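Local coordinates for possible thiamine biosynthesis enzyme (Candida albicans, PDB 2X7Q), which is of unknown function but has the periplasmic binding protein fold and may bind a small molecule linked to thiamine biosynthesis, at residues A[114-126]-A[141-153]. The protein carries 1 engineered substitution. Residues are numbered along the deposited sequence; the frame is centred on the assembly and turned at random. Where two conformers were deposited one is given.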
ATOM      1  N   ASP A 114     -11.917 -21.409  11.070  1.00 15.55           N
ATOM      2  CA  ASP A 114     -12.672 -20.633  10.093  1.00 15.85           C
ATOM      3  C   ASP A 114     -12.633 -19.142  10.422  1.00 15.31           C
ATOM      4  O   ASP A 114     -12.506 -18.757  11.585  1.00 14.61           O
ATOM      5  CB  ASP A 114     -14.122 -21.121  10.028  1.00 17.49           C
ATOM      6  CG  ASP A 114     -14.956 -20.344   9.026  1.00 18.73           C
ATOM      7  OD1 ASP A 114     -14.747 -20.517   7.808  1.00 22.21           O
ATOM      8  OD2 ASP A 114     -15.827 -19.561   9.456  1.00 20.21           O
ATOM      9  N   ALA A 115     -12.744 -18.310   9.391  1.00 14.63           N
ATOM     10  CA  ALA A 115     -12.657 -16.862   9.545  1.00 14.92           C
ATOM     11  C   ALA A 115     -13.772 -16.298  10.422  1.00 14.39           C
ATOM     12  O   ALA A 115     -13.596 -15.273  11.076  1.00 14.14           O
ATOM     13  CB  ALA A 115     -12.662 -16.186   8.178  1.00 15.11           C
ATOM     14  N   LYS A 116     -14.921 -16.967  10.428  1.00 14.67           N
ATOM     15  CA  LYS A 116     -16.066 -16.497  11.200  1.00 16.30           C
ATOM     16  C   LYS A 116     -15.879 -16.699  12.703  1.00 13.85           C
ATOM     17  O   LYS A 116     -16.640 -16.158  13.505  1.00 14.76           O
ATOM     18  CB  LYS A 116     -17.363 -17.160  10.719  1.00 18.19           C
ATOM     19  CG  LYS A 116     -17.807 -16.700   9.330  1.00 17.86           C
ATOM     20  CD  LYS A 116     -19.300 -16.942   9.086  1.00 19.03           C
ATOM     21  CE  LYS A 116     -19.586 -18.342   8.569  1.00 18.41           C
ATOM     22  NZ  LYS A 116     -21.014 -18.504   8.186  1.00 18.58           N
ATOM     23  N   GLN A 117     -14.856 -17.462  13.081  1.00 14.21           N
ATOM     24  CA  GLN A 117     -14.581 -17.729  14.490  1.00 14.09           C
ATOM     25  C   GLN A 117     -13.705 -16.652  15.121  1.00 14.52           C
ATOM     26  O   GLN A 117     -13.400 -16.707  16.311  1.00 13.29           O
ATOM     27  CB  GLN A 117     -13.908 -19.092  14.654  1.00 13.80           C
ATOM     28  CG  GLN A 117     -14.790 -20.275  14.304  1.00 13.53           C
ATOM     29  CD  GLN A 117     -14.090 -21.603  14.517  1.00 14.78           C
ATOM     30  OE1 GLN A 117     -14.340 -22.301  15.500  1.00 13.49           O
ATOM     31  NE2 GLN A 117     -13.203 -21.958  13.595  1.00 14.35           N
ATOM     32  N   LEU A 118     -13.311 -15.667  14.321  1.00 14.33           N
ATOM     33  CA  LEU A 118     -12.385 -14.637  14.783  1.00 13.16           C
ATOM     34  C   LEU A 118     -13.033 -13.634  15.734  1.00 14.28           C
ATOM     35  O   LEU A 118     -14.145 -13.162  15.493  1.00 13.38           O
ATOM     36  CB  LEU A 118     -11.758 -13.904  13.594  1.00 13.60           C
ATOM     37  CG  LEU A 118     -11.004 -14.779  12.592  1.00 12.97           C
ATOM     38  CD1 LEU A 118     -10.322 -13.916  11.541  1.00 13.13           C
ATOM     39  CD2 LEU A 118      -9.995 -15.661  13.304  1.00 12.39           C
ATOM     40  N   LYS A 119     -12.329 -13.318  16.817  1.00 14.65           N
ATOM     41  CA  LYS A 119     -12.780 -12.308  17.766  1.00 14.15           C
ATOM     42  C   LYS A 119     -11.658 -11.314  18.050  1.00 13.89           C
ATOM     43  O   LYS A 119     -11.837 -10.106  17.909  1.00 15.15           O
ATOM     44  CB  LYS A 119     -13.255 -12.962  19.066  1.00 14.91           C
ATOM     45  CG  LYS A 119     -14.475 -13.861  18.909  1.00 15.83           C
ATOM     46  CD  LYS A 119     -15.627 -13.127  18.232  1.00 15.79           C
ATOM     47  CE  LYS A 119     -16.001 -11.855  18.974  1.00 15.05           C
ATOM     48  NZ  LYS A 119     -16.407 -12.112  20.375  1.00 21.57           N
ATOM     49  N   ARG A 120     -10.505 -11.832  18.459  1.00 12.61           N
ATOM     50  CA  ARG A 120      -9.335 -10.999  18.709  1.00 13.87           C
ATOM     51  C   ARG A 120      -8.513 -10.843  17.434  1.00 12.05           C
ATOM     52  O   ARG A 120      -7.962 -11.815  16.914  1.00 11.52           O
ATOM     53  CB  ARG A 120      -8.470 -11.609  19.812  1.00 12.83           C
ATOM     54  CG  ARG A 120      -9.137 -11.651  21.178  1.00 14.28           C
ATOM     55  CD  ARG A 120      -8.299 -12.427  22.172  1.00 13.55           C
ATOM     56  NE  ARG A 120      -8.190 -13.836  21.805  1.00 12.88           N
ATOM     57  CZ  ARG A 120      -7.397 -14.709  22.418  1.00 14.15           C
ATOM     58  NH1 ARG A 120      -6.632 -14.330  23.428  1.00 13.40           N
ATOM     59  NH2 ARG A 120      -7.360 -15.970  22.018  1.00 14.82           N
ATOM     60  N   ILE A 121      -8.433  -9.612  16.937  1.00 11.57           N
ATOM     61  CA  ILE A 121      -7.717  -9.334  15.698  1.00 11.80           C
ATOM     62  C   ILE A 121      -6.411  -8.587  15.947  1.00 11.83           C
ATOM     63  O   ILE A 121      -6.415  -7.471  16.466  1.00 12.38           O
ATOM     64  CB  ILE A 121      -8.582  -8.514  14.721  1.00 11.90           C
ATOM     65  CG1 ILE A 121      -9.877  -9.264  14.401  1.00 12.74           C
ATOM     66  CG2 ILE A 121      -7.808  -8.214  13.448  1.00 11.40           C
ATOM     67  CD1 ILE A 121      -9.659 -10.632  13.794  1.00 12.99           C
ATOM     68  N   GLY A 122      -5.298  -9.206  15.568  1.00 10.84           N
ATOM     69  CA  GLY A 122      -3.995  -8.582  15.710  1.00 11.12           C
ATOM     70  C   GLY A 122      -3.677  -7.686  14.529  1.00 10.38           C
ATOM     71  O   GLY A 122      -3.814  -8.093  13.373  1.00  9.47           O
ATOM     72  N   VAL A 123      -3.259  -6.460  14.821  1.00 10.14           N
ATOM     73  CA  VAL A 123      -2.910  -5.506  13.779  1.00 10.94           C
ATOM     74  C   VAL A 123      -1.577  -4.841  14.090  1.00 11.56           C
ATOM     75  O   VAL A 123      -1.208  -4.697  15.252  1.00 12.33           O
ATOM     76  CB  VAL A 123      -3.986  -4.416  13.621  1.00 10.93           C
ATOM     77  CG1 VAL A 123      -5.330  -5.038  13.282  1.00 11.18           C
ATOM     78  CG2 VAL A 123      -4.083  -3.580  14.889  1.00 11.62           C
ATOM     79  N   SER A 124      -0.851  -4.448  13.050  1.00 12.21           N
ATOM     80  CA  SER A 124       0.391  -3.713  13.228  1.00 12.88           C
ATOM     81  C   SER A 124       0.099  -2.409  13.958  1.00 13.77           C
ATOM     82  O   SER A 124       0.711  -2.108  14.979  1.00 14.17           O
ATOM     83  CB  SER A 124       1.046  -3.434  11.876  1.00 14.04           C
ATOM     84  OG  SER A 124       0.186  -2.692  11.026  1.00 13.72           O
ATOM     85  N   ARG A 125      -0.851  -1.646  13.427  1.00 13.35           N
ATOM     86  CA  ARG A 125      -1.258  -0.379  14.025  0.60 14.39           C
ATOM     87  C   ARG A 125      -2.714  -0.087  13.687  1.00 14.32           C
ATOM     88  O   ARG A 125      -3.252  -0.613  12.711  1.00 13.08           O
ATOM     89  CB  ARG A 125      -0.360   0.754  13.517  0.60 15.33           C
ATOM     90  CG  ARG A 125      -0.584   1.076  12.054  0.60 15.90           C
ATOM     91  CD  ARG A 125       0.560   1.888  11.466  0.60 16.54           C
ATOM     92  NE  ARG A 125       0.376   2.077  10.033  0.60 17.77           N
ATOM     93  CZ  ARG A 125       0.707   1.175   9.114  0.60 17.32           C
ATOM     94  NH1 ARG A 125       1.251   0.023   9.480  0.60 17.03           N
ATOM     95  NH2 ARG A 125       0.494   1.427   7.830  0.60 16.78           N
ATOM     96  N   ILE A 126      -3.345   0.763  14.491  1.00 14.73           N
ATOM     97  CA  ILE A 126      -4.721   1.159  14.231  1.00 13.88           C
ATOM     98  C   ILE A 126      -4.784   2.031  12.981  1.00 14.16           C
ATOM     99  O   ILE A 126      -4.051   3.012  12.864  1.00 15.75           O
ATOM    100  CB  ILE A 126      -5.331   1.931  15.415  1.00 14.01           C
ATOM    101  CG1 ILE A 126      -5.318   1.071  16.677  1.00 14.62           C
ATOM    102  CG2 ILE A 126      -6.751   2.371  15.092  1.00 14.26           C
ATOM    103  CD1 ILE A 126      -6.170  -0.176  16.581  1.00 13.51           C
ATOM    104  N   LEU A 141     -18.066 -11.632   5.185  1.00 14.74           N
ATOM    105  CA  LEU A 141     -18.351 -12.864   5.913  1.00 16.27           C
ATOM    106  C   LEU A 141     -19.785 -12.892   6.426  1.00 16.92           C
ATOM    107  O   LEU A 141     -20.332 -13.960   6.697  1.00 18.00           O
ATOM    108  CB  LEU A 141     -17.373 -13.030   7.078  1.00 16.64           C
ATOM    109  CG  LEU A 141     -16.165 -13.934   6.830  1.00 15.62           C
ATOM    110  CD1 LEU A 141     -15.754 -13.899   5.370  1.00 16.94           C
ATOM    111  CD2 LEU A 141     -15.005 -13.529   7.725  1.00 16.22           C
ATOM    112  N   GLY A 142     -20.393 -11.716   6.545  1.00 16.06           N
ATOM    113  CA  GLY A 142     -21.758 -11.611   7.025  1.00 18.15           C
ATOM    114  C   GLY A 142     -21.825 -11.462   8.531  1.00 18.06           C
ATOM    115  O   GLY A 142     -22.907 -11.452   9.118  1.00 20.45           O
ATOM    116  N   VAL A 143     -20.659 -11.346   9.155  1.00 16.99           N
ATOM    117  CA  VAL A 143     -20.577 -11.183  10.599  1.00 18.12           C
ATOM    118  C   VAL A 143     -20.335  -9.718  10.954  1.00 18.19           C
ATOM    119  O   VAL A 143     -19.850  -8.950  10.125  1.00 17.26           O
ATOM    120  CB  VAL A 143     -19.454 -12.052  11.198  1.00 17.43           C
ATOM    121  CG1 VAL A 143     -19.700 -13.519  10.889  1.00 17.62           C
ATOM    122  CG2 VAL A 143     -18.097 -11.612  10.666  1.00 17.22           C
ATOM    123  N   PRO A 144     -20.684  -9.324  12.188  1.00 19.15           N
ATOM    124  CA  PRO A 144     -20.444  -7.947  12.634  1.00 18.19           C
ATOM    125  C   PRO A 144     -18.950  -7.650  12.718  1.00 18.50           C
ATOM    126  O   PRO A 144     -18.161  -8.554  12.993  1.00 18.49           O
ATOM    127  CB  PRO A 144     -21.068  -7.920  14.033  1.00 18.67           C
ATOM    128  CG  PRO A 144     -21.058  -9.344  14.483  1.00 18.80           C
ATOM    129  CD  PRO A 144     -21.311 -10.144  13.238  1.00 18.68           C
ATOM    130  N   SER A 145     -18.573  -6.398  12.479  1.00 18.07           N
ATOM    131  CA  SER A 145     -17.172  -5.994  12.527  1.00 16.88           C
ATOM    132  C   SER A 145     -16.538  -6.317  13.872  1.00 18.14           C
ATOM    133  O   SER A 145     -17.216  -6.325  14.899  1.00 18.04           O
ATOM    134  CB  SER A 145     -17.043  -4.502  12.237  1.00 17.82           C
ATOM    135  OG  SER A 145     -17.726  -3.732  13.207  1.00 20.13           O
ATOM    136  N   PHE A 146     -15.239  -6.600  13.857  1.00 17.43           N
ATOM    137  CA  PHE A 146     -14.517  -6.966  15.072  1.00 16.83           C
ATOM    138  C   PHE A 146     -14.259  -5.741  15.951  1.00 17.49           C
ATOM    139  O   PHE A 146     -14.127  -4.626  15.448  1.00 16.69           O
ATOM    140  CB  PHE A 146     -13.201  -7.665  14.717  1.00 15.86           C
ATOM    141  CG  PHE A 146     -13.359  -8.790  13.730  1.00 15.32           C
ATOM    142  CD1 PHE A 146     -13.125  -8.583  12.381  1.00 15.44           C
ATOM    143  CD2 PHE A 146     -13.747 -10.052  14.151  1.00 15.94           C
ATOM    144  CE1 PHE A 146     -13.271  -9.614  11.469  1.00 14.86           C
ATOM    145  CE2 PHE A 146     -13.895 -11.088  13.243  1.00 14.68           C
ATOM    146  CZ  PHE A 146     -13.656 -10.868  11.901  1.00 15.17           C
ATOM    147  N   ASP A 147     -14.197  -5.952  17.263  1.00 17.93           N
ATOM    148  CA  ASP A 147     -13.987  -4.856  18.206  1.00 19.24           C
ATOM    149  C   ASP A 147     -12.830  -5.120  19.166  1.00 19.06           C
ATOM    150  O   ASP A 147     -12.489  -4.269  19.987  1.00 19.81           O
ATOM    151  CB  ASP A 147     -15.274  -4.556  18.979  1.00 20.81           C
ATOM    152  CG  ASP A 147     -15.881  -5.794  19.613  1.00 22.51           C
ATOM    153  OD1 ASP A 147     -15.130  -6.606  20.188  1.00 24.12           O
ATOM    154  OD2 ASP A 147     -17.118  -5.945  19.554  1.00 24.78           O
ATOM    155  N   GLN A 148     -12.229  -6.301  19.059  1.00 17.84           N
ATOM    156  CA  GLN A 148     -11.050  -6.636  19.851  1.00 16.36           C
ATOM    157  C   GLN A 148      -9.796  -6.571  18.984  1.00 15.27           C
ATOM    158  O   GLN A 148      -9.601  -7.403  18.097  1.00 14.29           O
ATOM    159  CB  GLN A 148     -11.187  -8.031  20.466  1.00 15.48           C
ATOM    160  CG  GLN A 148     -12.281  -8.148  21.519  1.00 19.73           C
ATOM    161  CD  GLN A 148     -12.233  -9.466  22.265  1.00 20.10           C
ATOM    162  OE1 GLN A 148     -11.441  -9.641  23.191  1.00 19.51           O
ATOM    163  NE2 GLN A 148     -13.086 -10.402  21.867  1.00 18.57           N
ATOM    164  N   PHE A 149      -8.946  -5.585  19.246  1.00 13.91           N
ATOM    165  CA  PHE A 149      -7.741  -5.393  18.450  1.00 14.11           C
ATOM    166  C   PHE A 149      -6.478  -5.375  19.302  1.00 14.65           C
ATOM    167  O   PHE A 149      -6.429  -4.733  20.350  1.00 15.44           O
ATOM    168  CB  PHE A 149      -7.837  -4.107  17.628  1.00 12.94           C
ATOM    169  CG  PHE A 149      -8.963  -4.109  16.630  1.00 15.19           C
ATOM    170  CD1 PHE A 149     -10.143  -3.432  16.892  1.00 14.84           C
ATOM    171  CD2 PHE A 149      -8.840  -4.790  15.430  1.00 12.72           C
ATOM    172  CE1 PHE A 149     -11.178  -3.434  15.978  1.00 13.85           C
ATOM    173  CE2 PHE A 149      -9.872  -4.796  14.511  1.00 13.64           C
ATOM    174  CZ  PHE A 149     -11.043  -4.118  14.786  1.00 15.01           C
ATOM    175  N   GLN A 150      -5.454  -6.089  18.842  1.00 14.46           N
ATOM    176  CA  GLN A 150      -4.176  -6.138  19.545  0.57 14.34           C
ATOM    177  C   GLN A 150      -3.080  -5.443  18.744  1.00 13.32           C
ATOM    178  O   GLN A 150      -2.601  -5.974  17.739  1.00 13.48           O
ATOM    179  CB  GLN A 150      -3.771  -7.582  19.839  0.57 14.45           C
ATOM    180  CG  GLN A 150      -4.642  -8.281  20.878  0.57 14.92           C
ATOM    181  CD  GLN A 150      -6.018  -8.635  20.353  0.57 14.49           C
ATOM    182  OE1 GLN A 150      -7.016  -8.520  21.066  0.57 13.68           O
ATOM    183  NE2 GLN A 150      -6.082  -9.070  19.099  0.57 13.93           N
ATOM    184  N   VAL A 151      -2.708  -4.241  19.173  1.00 13.66           N
ATOM    185  CA  VAL A 151      -1.660  -3.481  18.500  1.00 14.20           C
ATOM    186  C   VAL A 151      -0.305  -4.128  18.762  1.00 14.16           C
ATOM    187  O   VAL A 151       0.210  -4.084  19.880  1.00 14.11           O
ATOM    188  CB  VAL A 151      -1.635  -2.019  18.972  1.00 14.46           C
ATOM    189  CG1 VAL A 151      -0.530  -1.250  18.262  1.00 14.35           C
ATOM    190  CG2 VAL A 151      -2.985  -1.363  18.737  1.00 14.40           C
ATOM    191  N   LEU A 152       0.269  -4.731  17.725  1.00 14.89           N
ATOM    192  CA  LEU A 152       1.491  -5.515  17.881  1.00 15.36           C
ATOM    193  C   LEU A 152       2.693  -4.917  17.143  1.00 16.56           C
ATOM    194  O   LEU A 152       3.808  -5.430  17.244  1.00 17.11           O
ATOM    195  CB  LEU A 152       1.246  -6.964  17.447  1.00 14.34           C
ATOM    196  CG  LEU A 152       0.211  -7.707  18.296  1.00 13.39           C
ATOM    197  CD1 LEU A 152      -0.359  -8.902  17.553  1.00 12.69           C
ATOM    198  CD2 LEU A 152       0.797  -8.124  19.641  1.00 14.85           C
ATOM    199  N   SER A 153       2.452  -3.843  16.397  1.00 15.76           N
ATOM    200  CA  SER A 153       3.520  -3.066  15.764  1.00 16.96           C
ATOM    201  C   SER A 153       4.124  -3.715  14.518  1.00 17.91           C
ATOM    202  O   SER A 153       4.048  -3.152  13.426  1.00 18.35           O
ATOM    203  CB  SER A 153       4.622  -2.736  16.776  1.00 18.57           C
ATOM    204  OG  SER A 153       5.630  -1.930  16.190  1.00 23.06           O
TER
HETATM  205  O   HOH W   1     -14.263  -8.767  17.824  1.00 17.60           O
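Ile121 lies between Phe146 and Phe149 in a parallel strand pair, 120-123 beside 148-151, the two strands of a beta-alpha-beta unit of the periplasmic binding protein fold. Its CG1 sits over one face of the Phe146 ring, 4.0 Å from the centroid, and the two side chains cross at about a right angle. With CG1 beside the backbone N (chi1 -58°), CG2 turns instead to Phe149, whose CD2 lies 3.8 Å from Ile121 CB; these two side chains run alongside each other. In the plane of the Phe146 ring, Leu118 O meets the edge at CE2. The backbones are joined by four good hydrogen bonds, the straightest from Ile121 N to Gln148 O (2.8 Å, 172°), before a weak one from Ser153 N to Ser124 O. Gln150 lies on the other side of the sheet, bent at chi2 (73°) so that its amide comes back against Arg120 CB. Farther out, Arg120 forms a salt bridge with Asp172, and helix 129-141, which connects the strands, packs against Phe146 through Ala138 and against Phe149 through Ser134. Strand 148-151 lies at one edge of its five-stranded mixed sheet, with 120-123 as its inner neighbour. Just before Arg120 and Gln148, where the two segments come together, one water links them, giving a hydrogen bond to Lys119 O (2.8 Å) and accepting one from Asp147 N (2.9 Å).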